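Local coordinates for cell wall surface anchor family protein (Streptococcus agalactiae, PDB 3PHS) that serves as the minor pilin of a Gram-positive pilus, probably anchored to the cell wall, and mediates adhesion to lung epithelial cells through an IgG-like domain, at residues H13-R27 with V119-W133. Residues are numbered along the deposited sequence; the frame is centred on the assembly and turned at random.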
loop_
_atom_site.group_PDB
_atom_site.type_symbol
_atom_site.label_atom_id
_atom_site.label_comp_id
_atom_site.label_asym_id
_atom_site.label_seq_id
_atom_site.Cartn_x
_atom_site.Cartn_y
_atom_site.Cartn_z
ATOM N N HIS A 13 -30.481 -6.256 -8.545
ATOM C CA HIS A 13 -30.337 -6.234 -7.077
ATOM C C HIS A 13 -29.568 -5.006 -6.623
ATOM O O HIS A 13 -28.855 -4.381 -7.412
ATOM C CB HIS A 13 -29.596 -7.481 -6.561
ATOM C CG HIS A 13 -30.139 -8.768 -7.094
ATOM N ND1 HIS A 13 -31.393 -9.233 -6.775
ATOM C CD2 HIS A 13 -29.601 -9.678 -7.942
ATOM C CE1 HIS A 13 -31.609 -10.376 -7.405
ATOM N NE2 HIS A 13 -30.533 -10.671 -8.115
ATOM N N GLN A 14 -29.716 -4.679 -5.344
ATOM C CA GLN A 14 -29.016 -3.566 -4.724
ATOM C C GLN A 14 -27.778 -4.119 -4.075
ATOM O O GLN A 14 -27.824 -5.179 -3.468
ATOM C CB GLN A 14 -29.884 -2.969 -3.623
ATOM C CG GLN A 14 -31.227 -2.489 -4.113
ATOM C CD GLN A 14 -31.061 -1.415 -5.121
ATOM O OE1 GLN A 14 -31.112 -1.656 -6.334
ATOM N NE2 GLN A 14 -30.843 -0.202 -4.636
ATOM N N LEU A 15 -26.677 -3.400 -4.201
ATOM C CA LEU A 15 -25.468 -3.743 -3.459
ATOM C C LEU A 15 -24.964 -2.496 -2.764
ATOM O O LEU A 15 -24.883 -1.434 -3.387
ATOM C CB LEU A 15 -24.398 -4.266 -4.420
ATOM C CG LEU A 15 -23.000 -4.485 -3.848
ATOM C CD1 LEU A 15 -23.002 -5.565 -2.761
ATOM C CD2 LEU A 15 -22.005 -4.849 -4.961
ATOM N N THR A 16 -24.616 -2.633 -1.480
ATOM C CA THR A 16 -24.104 -1.511 -0.688
ATOM C C THR A 16 -22.779 -1.941 -0.117
ATOM O O THR A 16 -22.711 -2.966 0.532
ATOM C CB THR A 16 -25.054 -1.143 0.488
ATOM O OG1 THR A 16 -26.344 -0.771 -0.028
ATOM C CG2 THR A 16 -24.487 0.037 1.315
ATOM N N ILE A 17 -21.724 -1.169 -0.386
ATOM C CA ILE A 17 -20.401 -1.455 0.169
ATOM C C ILE A 17 -20.222 -0.473 1.298
ATOM O O ILE A 17 -20.346 0.727 1.080
ATOM C CB ILE A 17 -19.258 -1.217 -0.890
ATOM C CG1 ILE A 17 -19.431 -2.058 -2.174
ATOM C CG2 ILE A 17 -17.872 -1.416 -0.280
ATOM C CD1 ILE A 17 -20.040 -3.356 -2.034
ATOM N N VAL A 18 -19.939 -0.970 2.503
ATOM C CA VAL A 18 -19.799 -0.095 3.673
ATOM C C VAL A 18 -18.345 -0.087 4.098
ATOM O O VAL A 18 -17.808 -1.105 4.545
ATOM C CB VAL A 18 -20.717 -0.539 4.855
ATOM C CG1 VAL A 18 -20.782 0.533 5.965
ATOM C CG2 VAL A 18 -22.137 -0.823 4.361
ATOM N N HIS A 19 -17.703 1.073 3.943
ATOM C CA HIS A 19 -16.281 1.210 4.236
ATOM C C HIS A 19 -16.060 1.803 5.637
ATOM O O HIS A 19 -16.243 2.999 5.830
ATOM C CB HIS A 19 -15.629 2.101 3.157
ATOM C CG HIS A 19 -14.137 2.184 3.262
ATOM N ND1 HIS A 19 -13.290 1.644 2.318
ATOM C CD2 HIS A 19 -13.340 2.763 4.196
ATOM C CE1 HIS A 19 -12.036 1.854 2.681
ATOM N NE2 HIS A 19 -12.036 2.538 3.813
ATOM N N LEU A 20 -15.685 0.953 6.600
ATOM C CA LEU A 20 -15.491 1.350 8.006
ATOM C C LEU A 20 -14.074 1.057 8.444
ATOM O O LEU A 20 -13.545 -0.030 8.180
ATOM C CB LEU A 20 -16.455 0.590 8.940
ATOM C CG LEU A 20 -17.948 0.706 8.590
ATOM C CD1 LEU A 20 -18.813 -0.141 9.529
ATOM C CD2 LEU A 20 -18.372 2.182 8.627
ATOM N N GLU A 21 -13.453 2.024 9.111
ATOM C CA GLU A 21 -12.195 1.759 9.778
ATOM C C GLU A 21 -12.537 1.310 11.196
ATOM O O GLU A 21 -13.027 2.101 12.003
ATOM C CB GLU A 21 -11.273 2.997 9.762
ATOM C CG GLU A 21 -10.693 3.251 8.359
ATOM C CD GLU A 21 -9.782 4.471 8.267
ATOM O OE1 GLU A 21 -9.682 5.259 9.239
ATOM O OE2 GLU A 21 -9.198 4.647 7.181
ATOM N N ALA A 22 -12.289 0.038 11.465
ATOM C CA ALA A 22 -12.652 -0.587 12.731
ATOM C C ALA A 22 -11.396 -1.111 13.411
ATOM O O ALA A 22 -10.384 -1.353 12.752
ATOM C CB ALA A 22 -13.651 -1.737 12.482
ATOM N N ARG A 23 -11.476 -1.314 14.722
ATOM C CA ARG A 23 -10.384 -1.926 15.489
ATOM C C ARG A 23 -10.419 -3.447 15.345
ATOM O O ARG A 23 -11.492 -4.030 15.140
ATOM C CB ARG A 23 -10.531 -1.580 16.983
ATOM C CG ARG A 23 -10.624 -0.075 17.325
ATOM C CD ARG A 23 -11.133 0.146 18.762
ATOM N NE ARG A 23 -12.573 -0.133 18.915
ATOM C CZ ARG A 23 -13.279 0.091 20.025
ATOM N NH1 ARG A 23 -12.694 0.610 21.094
ATOM N NH2 ARG A 23 -14.577 -0.208 20.081
ATOM N N ASP A 24 -9.267 -4.103 15.492
ATOM C CA ASP A 24 -9.227 -5.559 15.368
ATOM C C ASP A 24 -10.294 -6.179 16.283
ATOM O O ASP A 24 -10.932 -7.161 15.906
ATOM C CB ASP A 24 -7.836 -6.138 15.677
ATOM C CG ASP A 24 -6.827 -5.943 14.536
ATOM O OD1 ASP A 24 -7.143 -5.294 13.507
ATOM O OD2 ASP A 24 -5.687 -6.453 14.682
ATOM N N ILE A 25 -10.511 -5.572 17.455
ATOM C CA ILE A 25 -11.516 -6.086 18.410
ATOM C C ILE A 25 -12.990 -5.852 18.011
ATOM O O ILE A 25 -13.881 -6.550 18.501
ATOM C CB ILE A 25 -11.279 -5.600 19.871
ATOM C CG1 ILE A 25 -11.338 -4.070 19.963
ATOM C CG2 ILE A 25 -9.951 -6.142 20.389
ATOM C CD1 ILE A 25 -12.310 -3.561 20.987
ATOM N N ASP A 26 -13.227 -4.874 17.139
ATOM C CA ASP A 26 -14.541 -4.606 16.564
ATOM C C ASP A 26 -14.895 -5.632 15.491
ATOM O O ASP A 26 -16.045 -5.704 15.057
ATOM C CB ASP A 26 -14.595 -3.208 15.908
ATOM C CG ASP A 26 -14.443 -2.060 16.908
ATOM O OD1 ASP A 26 -14.898 -2.209 18.062
ATOM O OD2 ASP A 26 -13.879 -0.998 16.521
ATOM N N ARG A 27 -13.913 -6.391 15.028
ATOM C CA ARG A 27 -14.190 -7.297 13.926
ATOM C C ARG A 27 -13.497 -8.640 14.024
ATOM O O ARG A 27 -12.681 -8.977 13.153
ATOM C CB ARG A 27 -13.881 -6.630 12.583
ATOM C CG ARG A 27 -14.751 -7.191 11.487
ATOM C CD ARG A 27 -14.410 -6.635 10.108
ATOM N NE ARG A 27 -15.279 -7.299 9.144
ATOM C CZ ARG A 27 -15.371 -6.989 7.859
ATOM N NH1 ARG A 27 -14.627 -6.005 7.337
ATOM N NH2 ARG A 27 -16.214 -7.671 7.096
ATOM N N VAL A 119 -18.668 -10.939 -4.996
ATOM C CA VAL A 119 -20.065 -10.911 -4.505
ATOM C C VAL A 119 -20.898 -11.848 -5.401
ATOM O O VAL A 119 -20.933 -11.675 -6.614
ATOM C CB VAL A 119 -20.721 -9.508 -4.580
ATOM C CG1 VAL A 119 -22.026 -9.496 -3.745
ATOM C CG2 VAL A 119 -19.777 -8.386 -4.127
ATOM N N ASP A 120 -21.566 -12.820 -4.783
ATOM C CA ASP A 120 -22.517 -13.687 -5.464
ATOM C C ASP A 120 -23.872 -12.953 -5.403
ATOM O O ASP A 120 -24.673 -13.161 -4.467
ATOM C CB ASP A 120 -22.544 -15.023 -4.711
ATOM C CG ASP A 120 -23.406 -16.091 -5.361
ATOM O OD1 ASP A 120 -24.006 -15.884 -6.435
ATOM O OD2 ASP A 120 -23.484 -17.178 -4.745
ATOM N N LEU A 121 -24.101 -12.059 -6.372
ATOM C CA LEU A 121 -25.248 -11.142 -6.340
ATOM C C LEU A 121 -26.518 -11.792 -6.901
ATOM O O LEU A 121 -26.905 -11.581 -8.062
ATOM C CB LEU A 121 -24.936 -9.797 -7.027
ATOM C CG LEU A 121 -25.934 -8.681 -6.697
ATOM C CD1 LEU A 121 -25.726 -8.173 -5.246
ATOM C CD2 LEU A 121 -25.790 -7.551 -7.764
ATOM N N SER A 122 -27.128 -12.611 -6.047
ATOM C CA SER A 122 -28.373 -13.310 -6.327
ATOM C C SER A 122 -29.577 -12.713 -5.575
ATOM O O SER A 122 -30.722 -13.183 -5.738
ATOM C CB SER A 122 -28.197 -14.754 -5.860
ATOM O OG SER A 122 -27.937 -14.782 -4.467
ATOM N N GLU A 123 -29.305 -11.692 -4.762
ATOM C CA GLU A 123 -30.256 -11.002 -3.889
ATOM C C GLU A 123 -29.588 -9.680 -3.493
ATOM O O GLU A 123 -28.390 -9.509 -3.742
ATOM C CB GLU A 123 -30.521 -11.837 -2.623
ATOM C CG GLU A 123 -29.238 -12.256 -1.853
ATOM C CD GLU A 123 -29.524 -13.038 -0.577
ATOM O OE1 GLU A 123 -30.640 -13.575 -0.452
ATOM O OE2 GLU A 123 -28.633 -13.109 0.300
ATOM N N ASP A 124 -30.336 -8.759 -2.872
ATOM C CA ASP A 124 -29.710 -7.533 -2.336
ATOM C C ASP A 124 -28.630 -7.896 -1.319
ATOM O O ASP A 124 -28.814 -8.817 -0.500
ATOM C CB ASP A 124 -30.737 -6.635 -1.664
ATOM C CG ASP A 124 -31.811 -6.154 -2.614
ATOM O OD1 ASP A 124 -32.872 -5.768 -2.104
ATOM O OD2 ASP A 124 -31.597 -6.132 -3.841
ATOM N N LYS A 125 -27.521 -7.157 -1.347
ATOM C CA LYS A 125 -26.372 -7.473 -0.490
ATOM C C LYS A 125 -25.832 -6.233 0.187
ATOM O O LYS A 125 -25.775 -5.159 -0.426
ATOM C CB LYS A 125 -25.236 -8.094 -1.325
ATOM C CG LYS A 125 -25.484 -9.519 -1.864
ATOM C CD LYS A 125 -25.348 -10.553 -0.759
ATOM C CE LYS A 125 -25.405 -11.993 -1.315
ATOM N NZ LYS A 125 -25.708 -12.927 -0.188
ATOM N N VAL A 126 -25.391 -6.408 1.436
ATOM C CA VAL A 126 -24.638 -5.376 2.160
ATOM C C VAL A 126 -23.285 -6.005 2.547
ATOM O O VAL A 126 -23.234 -7.053 3.184
ATOM C CB VAL A 126 -25.402 -4.854 3.385
ATOM C CG1 VAL A 126 -24.566 -3.807 4.155
ATOM C CG2 VAL A 126 -26.761 -4.251 2.965
ATOM N N ILE A 127 -22.194 -5.377 2.134
ATOM C CA ILE A 127 -20.883 -5.993 2.334
ATOM C C ILE A 127 -19.931 -4.998 2.985
ATOM O O ILE A 127 -19.998 -3.794 2.711
ATOM C CB ILE A 127 -20.263 -6.546 1.020
ATOM C CG1 ILE A 127 -20.028 -5.445 0.038
ATOM C CG2 ILE A 127 -21.117 -7.709 0.366
ATOM C CD1 ILE A 127 -18.699 -5.582 -0.577
ATOM N N TYR A 128 -19.065 -5.526 3.848
ATOM C CA TYR A 128 -18.111 -4.746 4.621
ATOM C C TYR A 128 -16.712 -5.226 4.215
ATOM O O TYR A 128 -16.248 -6.251 4.723
ATOM C CB TYR A 128 -18.337 -4.957 6.128
ATOM C CG TYR A 128 -19.684 -4.444 6.620
ATOM C CD1 TYR A 128 -20.833 -5.234 6.501
ATOM C CD2 TYR A 128 -19.811 -3.175 7.169
ATOM C CE1 TYR A 128 -22.102 -4.751 6.919
ATOM C CE2 TYR A 128 -21.064 -2.686 7.601
ATOM C CZ TYR A 128 -22.199 -3.490 7.465
ATOM O OH TYR A 128 -23.425 -3.032 7.891
ATOM N N PRO A 129 -16.052 -4.525 3.266
ATOM C CA PRO A 129 -14.726 -5.033 2.877
ATOM C C PRO A 129 -13.774 -5.016 4.073
ATOM O O PRO A 129 -13.965 -4.222 4.997
ATOM C CB PRO A 129 -14.268 -4.044 1.794
ATOM C CG PRO A 129 -15.557 -3.495 1.222
ATOM C CD PRO A 129 -16.451 -3.366 2.437
ATOM N N LYS A 130 -12.775 -5.892 4.054
ATOM C CA LYS A 130 -11.760 -5.952 5.119
ATOM C C LYS A 130 -10.756 -4.849 4.855
ATOM O O LYS A 130 -10.153 -4.790 3.781
ATOM C CB LYS A 130 -11.072 -7.318 5.136
ATOM C CG LYS A 130 -12.060 -8.458 5.377
ATOM C CD LYS A 130 -11.397 -9.841 5.324
ATOM C CE LYS A 130 -12.463 -10.940 5.306
ATOM N NZ LYS A 130 -11.889 -12.241 4.837
ATOM N N ILE A 131 -10.633 -3.940 5.815
ATOM C CA ILE A 131 -9.905 -2.713 5.585
ATOM C C ILE A 131 -8.811 -2.593 6.628
ATOM O O ILE A 131 -9.073 -2.727 7.815
ATOM C CB ILE A 131 -10.857 -1.491 5.645
ATOM C CG1 ILE A 131 -11.790 -1.494 4.421
ATOM C CG2 ILE A 131 -10.074 -0.147 5.659
ATOM C CD1 ILE A 131 -13.124 -0.832 4.722
ATOM N N ILE A 132 -7.589 -2.345 6.172
ATOM C CA ILE A 132 -6.498 -2.101 7.106
ATOM C C ILE A 132 -6.121 -0.627 7.056
ATOM O O ILE A 132 -6.148 0.001 5.988
ATOM C CB ILE A 132 -5.262 -3.041 6.922
ATOM C CG1 ILE A 132 -4.645 -2.891 5.534
ATOM C CG2 ILE A 132 -5.626 -4.523 7.251
ATOM C CD1 ILE A 132 -3.190 -3.413 5.449
ATOM N N TRP A 133 -5.783 -0.080 8.218
ATOM C CA TRP A 133 -5.568 1.364 8.344
ATOM C C TRP A 133 -4.581 1.746 9.443
ATOM O O TRP A 133 -4.056 2.834 9.396
ATOM C CB TRP A 133 -6.906 2.084 8.600
ATOM C CG TRP A 133 -7.596 1.598 9.834
ATOM C CD1 TRP A 133 -8.500 0.574 9.918
ATOM C CD2 TRP A 133 -7.419 2.093 11.164
ATOM N NE1 TRP A 133 -8.906 0.412 11.226
ATOM C CE2 TRP A 133 -8.259 1.333 12.009
ATOM C CE3 TRP A 133 -6.632 3.109 11.728
ATOM C CZ2 TRP A 133 -8.337 1.561 13.394
ATOM C CZ3 TRP A 133 -6.714 3.328 13.118
ATOM C CH2 TRP A 133 -7.553 2.562 13.919
HETATM O O HOH W 1 -33.300 -8.202 -5.330
HETATM O O HOH W 2 -27.739 -2.933 -0.668
HETATM O O HOH W 3 -15.915 -2.343 6.048
HETATM O O HOH W 4 -11.087 -1.748 9.230
HETATM O O HOH W 5 -12.427 -4.289 8.234
#
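Leu15, Thr16 and Ile17 pair in parallel with Lys125, Val126 and Ile127, joining the first strand of the N-terminal Ig-like beta-sandwich domain to the last. In the ladder Lys125 N gives to Gln14 O, Thr16 N to Lys125 O, Ile127 N to Thr16 O, and Val18 N to Ile127 O at 2.8 Å. One residue ahead of the paired strands, the Asp124 carboxylate probably stands in for a backbone acceptor: Gln14 N points almost straight (175°) at Asp124 OD2, at 2.8 Å and from above the carboxylate plane.

Leu15, Ile17, Ile127 and Pro129 face the sandwich interior, beside Phe92, Phe117 and Tyr47; Ile17 CG2 presses on Pro129 CG at 3.5 Å. On the other face Val18 CG2 sits over the Tyr128 ring, whose edge meets Leu20 CD1. At the start of the ladder the His13 ring lies flat over the Ser122–Glu123 peptide, its NE2 hydrogen-bonded to Asp97 OD2.

Past Val18 the chains part, and one water donates to both Val18 O and Pro129 O. Ile131 CD1 stands 3.4 Å from the His19 ring centroid, almost on its normal; His19 ND1 is hydrogen-bonded to Tyr47 OH. With CG roughly anti to the backbone N (chi1 -151°) and the chain extended to NE, Arg27 carries its guanidinium back to 119-133, where NH2 donates in the guanidinium plane to Tyr128 O at 2.8 Å; NH1 adds weak bonds to Tyr128 O and Pro129 O. Glu21 CB packs over the five-membered ring of Trp133, whose NE1 donates at 2.8 Å to Ala22 O; the oxygen lies in the indole plane, but NE1 stands 44° out of the carbonyl plane.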